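Local coordinates for protein dTDP-4-dehydrorhamnose reductase (Bacillus anthracis, PDB 3SC6) that reduces dTDP-4-dehydrorhamnose to dTDP-L-rhamnose with NADPH, the reductase step of the dTDP-rhamnose biosynthetic pathway, at residues V90-A93 and S94-G98; V196-N199 and K200-T204. All coordinates share one frame; numbering follows the deposited sequence. Where two conformers were deposited one is given.

Contact 1: V90-A93 and S94-G98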
loop_
_atom_site.group_PDB
_atom_site.type_symbol
_atom_site.label_atom_id
_atom_site.label_comp_id
_atom_site.label_asym_id
_atom_site.label_seq_id
_atom_site.Cartn_x
_atom_site.Cartn_y
_atom_site.Cartn_z
ATOM N N VAL A 90 -12.008 -12.546 3.794
ATOM C CA VAL A 90 -12.621 -11.220 3.884
ATOM C C VAL A 90 -13.535 -11.001 2.686
ATOM O O VAL A 90 -14.513 -10.259 2.771
ATOM C CB VAL A 90 -11.560 -10.105 3.964
ATOM C CG1 VAL A 90 -12.209 -8.727 3.920
ATOM C CG2 VAL A 90 -10.713 -10.277 5.226
ATOM N N ALA A 91 -13.214 -11.661 1.573
ATOM C CA ALA A 91 -14.011 -11.551 0.357
ATOM C C ALA A 91 -15.357 -12.224 0.592
ATOM O O ALA A 91 -16.410 -11.634 0.337
ATOM C CB ALA A 91 -13.290 -12.187 -0.806
ATOM N N VAL A 92 -15.315 -13.460 1.086
ATOM C CA VAL A 92 -16.526 -14.224 1.373
ATOM C C VAL A 92 -17.465 -13.419 2.277
ATOM O O VAL A 92 -18.630 -13.209 1.942
ATOM C CB VAL A 92 -16.192 -15.573 2.057
ATOM C CG1 VAL A 92 -17.458 -16.286 2.488
ATOM C CG2 VAL A 92 -15.357 -16.451 1.132
ATOM N N ALA A 93 -16.944 -12.960 3.412
ATOM C CA ALA A 93 -17.732 -12.177 4.367
ATOM C C ALA A 93 -18.313 -10.920 3.717
ATOM O O ALA A 93 -19.480 -10.585 3.930
ATOM C CB ALA A 93 -16.883 -11.805 5.567
ATOM N N SER A 94 -17.495 -10.222 2.934
ATOM C CA SER A 94 -17.942 -9.009 2.260
ATOM C C SER A 94 -19.159 -9.321 1.396
ATOM O O SER A 94 -20.102 -8.528 1.330
ATOM C CB SER A 94 -16.828 -8.442 1.383
ATOM O OG SER A 94 -15.676 -8.130 2.148
ATOM N N GLN A 95 -19.130 -10.485 0.746
ATOM C CA GLN A 95 -20.227 -10.917 -0.116
ATOM C C GLN A 95 -21.517 -11.165 0.685
ATOM O O GLN A 95 -22.572 -10.651 0.320
ATOM C CB GLN A 95 -19.830 -12.174 -0.900
ATOM C CG GLN A 95 -20.900 -12.700 -1.865
ATOM C CD GLN A 95 -21.255 -11.718 -2.987
ATOM O OE1 GLN A 95 -20.587 -10.698 -3.155
ATOM N NE2 GLN A 95 -22.299 -12.025 -3.758
ATOM N N LEU A 96 -21.443 -11.941 1.770
ATOM C CA LEU A 96 -22.646 -12.208 2.580
ATOM C C LEU A 96 -23.337 -10.948 3.076
ATOM O O LEU A 96 -24.542 -10.966 3.293
ATOM C CB LEU A 96 -22.372 -13.118 3.792
ATOM C CG LEU A 96 -21.985 -14.585 3.599
ATOM C CD1 LEU A 96 -20.732 -14.746 2.770
ATOM C CD2 LEU A 96 -21.805 -15.242 4.956
ATOM N N VAL A 97 -22.586 -9.870 3.286
ATOM C CA VAL A 97 -23.179 -8.621 3.767
ATOM C C VAL A 97 -23.405 -7.626 2.633
ATOM O O VAL A 97 -24.177 -6.683 2.777
ATOM C CB VAL A 97 -22.301 -7.934 4.841
ATOM C CG1 VAL A 97 -22.116 -8.858 6.043
ATOM C CG2 VAL A 97 -20.955 -7.530 4.260
ATOM N N GLY A 98 -22.718 -7.825 1.512
ATOM C CA GLY A 98 -22.857 -6.938 0.369
ATOM C C GLY A 98 -22.129 -5.626 0.584
ATOM O O GLY A 98 -22.618 -4.562 0.205
#
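Val-90 and Ser-94, one helical turn apart near the end of helix 76-97, meet through a carbonyl that accepts twice. Ser-94 N gives Val-90 O the regular backbone bond at 3.0 Å, and Ser-94 OG donates to the same Val-90 O at 2.5 Å. The two donors arrive from opposite faces of the carbonyl plane. The serine hydroxyl can do this because OG stands beside its own backbone N (chi1 -59°), which turns it back along the helix.

Ordinary helical bonding continues with Gln-95 N to Ala-91 O at 3.0 Å and Val-97 N to Ala-93 O at 3.3 Å. The helix ends in a Schellman motif: Gly-98, with positive phi, is its C-prime residue, Ala-99 N turns back to Ser-94 O, and Gly-98 N makes a weak bond to Gln-95 O at 3.1 Å.

A second, apolar contact runs along another side of the helix. There Val-92 and Leu-96 lie side by side and point the same way, next to Gln-49 and Gln-53 of helix 45-55, although the place of Leu-96 CD1 is uncertain in this model. Ala-93 and Val-97 both pack on Val-52 of the same helix. Gln-95 sends its OE1 elsewhere, to ND1 of His-145.

The chemistry is that of a buried serine on a helix packed against the sheet. Its side chain packs against Ile-60 and Leu-101, and the helix's own carbonyl meets its need for a hydrogen-bond acceptor.

Contact 2: V196-N199 and K200-T204; sequences VMIN and KLIHT
Asn-199 O receives the shortest sound polar bond here, from ND1 of His-203 at 2.6 Å, with an N-H...O angle of 147°. The carbonyl oxygen lies at the edge of the imidazole, near its plane, while the ring nitrogen sits tilted from the carbonyl plane. A side-chain donor thus takes up a helix carbonyl. The other ring nitrogen, His-203 NE2, is bonded to Glu-29, so both nitrogens are engaged and the ring's rotation is fixed. With CG of Asn-199 turned away from the backbone N (chi1 -175°), its amide comes beside the ring, the two planes 55° apart.

Upstream the regular pattern holds: Leu-201 N to Met-197 O at 3.0 Å, and Ile-202 N to Ile-198 O also at 3.0 Å. Leu-201 O accepts twice, from Thr-204 N at 3.1 Å and, on the same face of its plane, from Thr-204 OG1 at 2.9 Å, though Thr-204 has two conformers and this describes one.

On the buried side Ile-198 CG2 approaches Ile-202 CG2 to 4.2 Å, the two side chains crossing at a slant. They rest on parallel strands of the central sheet, Ile-198 against Ile-61 and Ile-104, Ile-202 against Ile-59 and Val-102, while Leu-201 reaches Phe-149 and Val-151 of strand 148-157.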
loop_
_atom_site.group_PDB
_atom_site.type_symbol
_atom_site.label_atom_id
_atom_site.label_comp_id
_atom_site.label_asym_id
_atom_site.label_seq_id
_atom_site.Cartn_x
_atom_site.Cartn_y
_atom_site.Cartn_z
ATOM N N VAL A 196 -6.822 9.848 0.656
ATOM C CA VAL A 196 -7.704 10.809 0.016
ATOM C C VAL A 196 -8.366 10.152 -1.179
ATOM O O VAL A 196 -9.554 10.345 -1.419
ATOM C CB VAL A 196 -6.958 12.079 -0.453
ATOM C CG1 VAL A 196 -7.879 12.975 -1.259
ATOM C CG2 VAL A 196 -6.375 12.828 0.730
ATOM N N MET A 197 -7.600 9.347 -1.911
ATOM C CA MET A 197 -8.127 8.668 -3.091
ATOM C C MET A 197 -9.048 7.514 -2.687
ATOM O O MET A 197 -10.092 7.311 -3.299
ATOM C CB MET A 197 -6.987 8.166 -3.977
ATOM C CG MET A 197 -7.450 7.615 -5.311
ATOM S SD MET A 197 -8.332 8.884 -6.267
ATOM C CE MET A 197 -7.067 10.146 -6.409
ATOM N N ILE A 198 -8.660 6.756 -1.667
ATOM C CA ILE A 198 -9.482 5.637 -1.197
ATOM C C ILE A 198 -10.849 6.177 -0.809
ATOM O O ILE A 198 -11.887 5.631 -1.179
ATOM C CB ILE A 198 -8.861 4.941 0.039
ATOM C CG1 ILE A 198 -7.516 4.308 -0.321
ATOM C CG2 ILE A 198 -9.786 3.862 0.559
ATOM C CD1 ILE A 198 -6.828 3.619 0.835
ATOM N N ASN A 199 -10.823 7.273 -0.068
ATOM C CA ASN A 199 -12.025 7.940 0.399
ATOM C C ASN A 199 -12.938 8.293 -0.790
ATOM O O ASN A 199 -14.152 8.112 -0.725
ATOM C CB ASN A 199 -11.620 9.218 1.156
ATOM C CG ASN A 199 -12.789 9.923 1.796
ATOM O OD1 ASN A 199 -13.832 9.328 2.040
ATOM N ND2 ASN A 199 -12.595 11.187 2.137
ATOM N N LYS A 200 -12.344 8.779 -1.877
ATOM C CA LYS A 200 -13.109 9.155 -3.071
ATOM C C LYS A 200 -13.739 7.937 -3.749
ATOM O O LYS A 200 -14.881 7.998 -4.203
ATOM C CB LYS A 200 -12.227 9.965 -4.034
ATOM C CG LYS A 200 -11.720 11.284 -3.407
ATOM C CD LYS A 200 -10.744 12.079 -4.291
ATOM C CE LYS A 200 -11.352 12.528 -5.608
ATOM N NZ LYS A 200 -12.531 13.429 -5.422
ATOM N N LEU A 201 -13.005 6.827 -3.793
ATOM C CA LEU A 201 -13.514 5.595 -4.412
ATOM C C LEU A 201 -14.664 4.940 -3.642
ATOM O O LEU A 201 -15.601 4.431 -4.253
ATOM C CB LEU A 201 -12.394 4.564 -4.587
ATOM C CG LEU A 201 -11.244 4.884 -5.547
ATOM C CD1 LEU A 201 -10.153 3.825 -5.448
ATOM C CD2 LEU A 201 -11.760 5.017 -6.982
ATOM N N ILE A 202 -14.598 4.950 -2.311
ATOM C CA ILE A 202 -15.663 4.328 -1.507
ATOM C C ILE A 202 -17.034 5.021 -1.630
ATOM O O ILE A 202 -18.058 4.390 -1.373
ATOM C CB ILE A 202 -15.239 4.084 -0.028
ATOM C CG1 ILE A 202 -15.114 5.387 0.755
ATOM C CG2 ILE A 202 -13.912 3.330 0.025
ATOM C CD1 ILE A 202 -14.678 5.172 2.189
ATOM N N HIS A 203 -17.064 6.301 -2.014
ATOM C CA HIS A 203 -18.348 7.021 -2.183
ATOM C C HIS A 203 -19.025 6.693 -3.513
ATOM O O HIS A 203 -20.129 7.155 -3.773
ATOM C CB HIS A 203 -18.184 8.543 -2.100
ATOM C CG HIS A 203 -17.838 9.051 -0.738
ATOM N ND1 HIS A 203 -16.544 9.140 -0.274
ATOM C CD2 HIS A 203 -18.626 9.540 0.249
ATOM C CE1 HIS A 203 -16.551 9.638 0.949
ATOM N NE2 HIS A 203 -17.802 9.893 1.289
ATOM N N THR A 204 -18.361 5.902 -4.348
ATOM C CA THR A 204 -18.909 5.525 -5.643
ATOM C C THR A 204 -18.930 4.013 -5.788
ATOM O O THR A 204 -18.564 3.287 -4.865
ATOM C CB THR A 204 -18.053 6.090 -6.788
ATOM O OG1 THR A 204 -16.735 5.525 -6.729
ATOM C CG2 THR A 204 -17.970 7.601 -6.696
#

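How the contacts relate
The two contacts show helices of a Rossmann-type fold packed on one sheet. In series along the chain, contact 1 lies on helix 76-97 and contact 2 on helix 191-202, with centres 19 Å apart and nearest atoms about 10 Å apart. Both helices pack on strands 59-62 and 100-106, but on opposite faces: contact 1 touches Ile-60, His-62 and Leu-101, contact 2 the alternate residues Ile-59, Ile-61, Val-102 and Ile-104. Each contact has one side chain about 8 Å from the bound NADP, Val-90 and Ile-198. The pair therefore belongs to the framework of the nucleotide-binding domain, close to the cofactor but not in direct contact with it at these side chains.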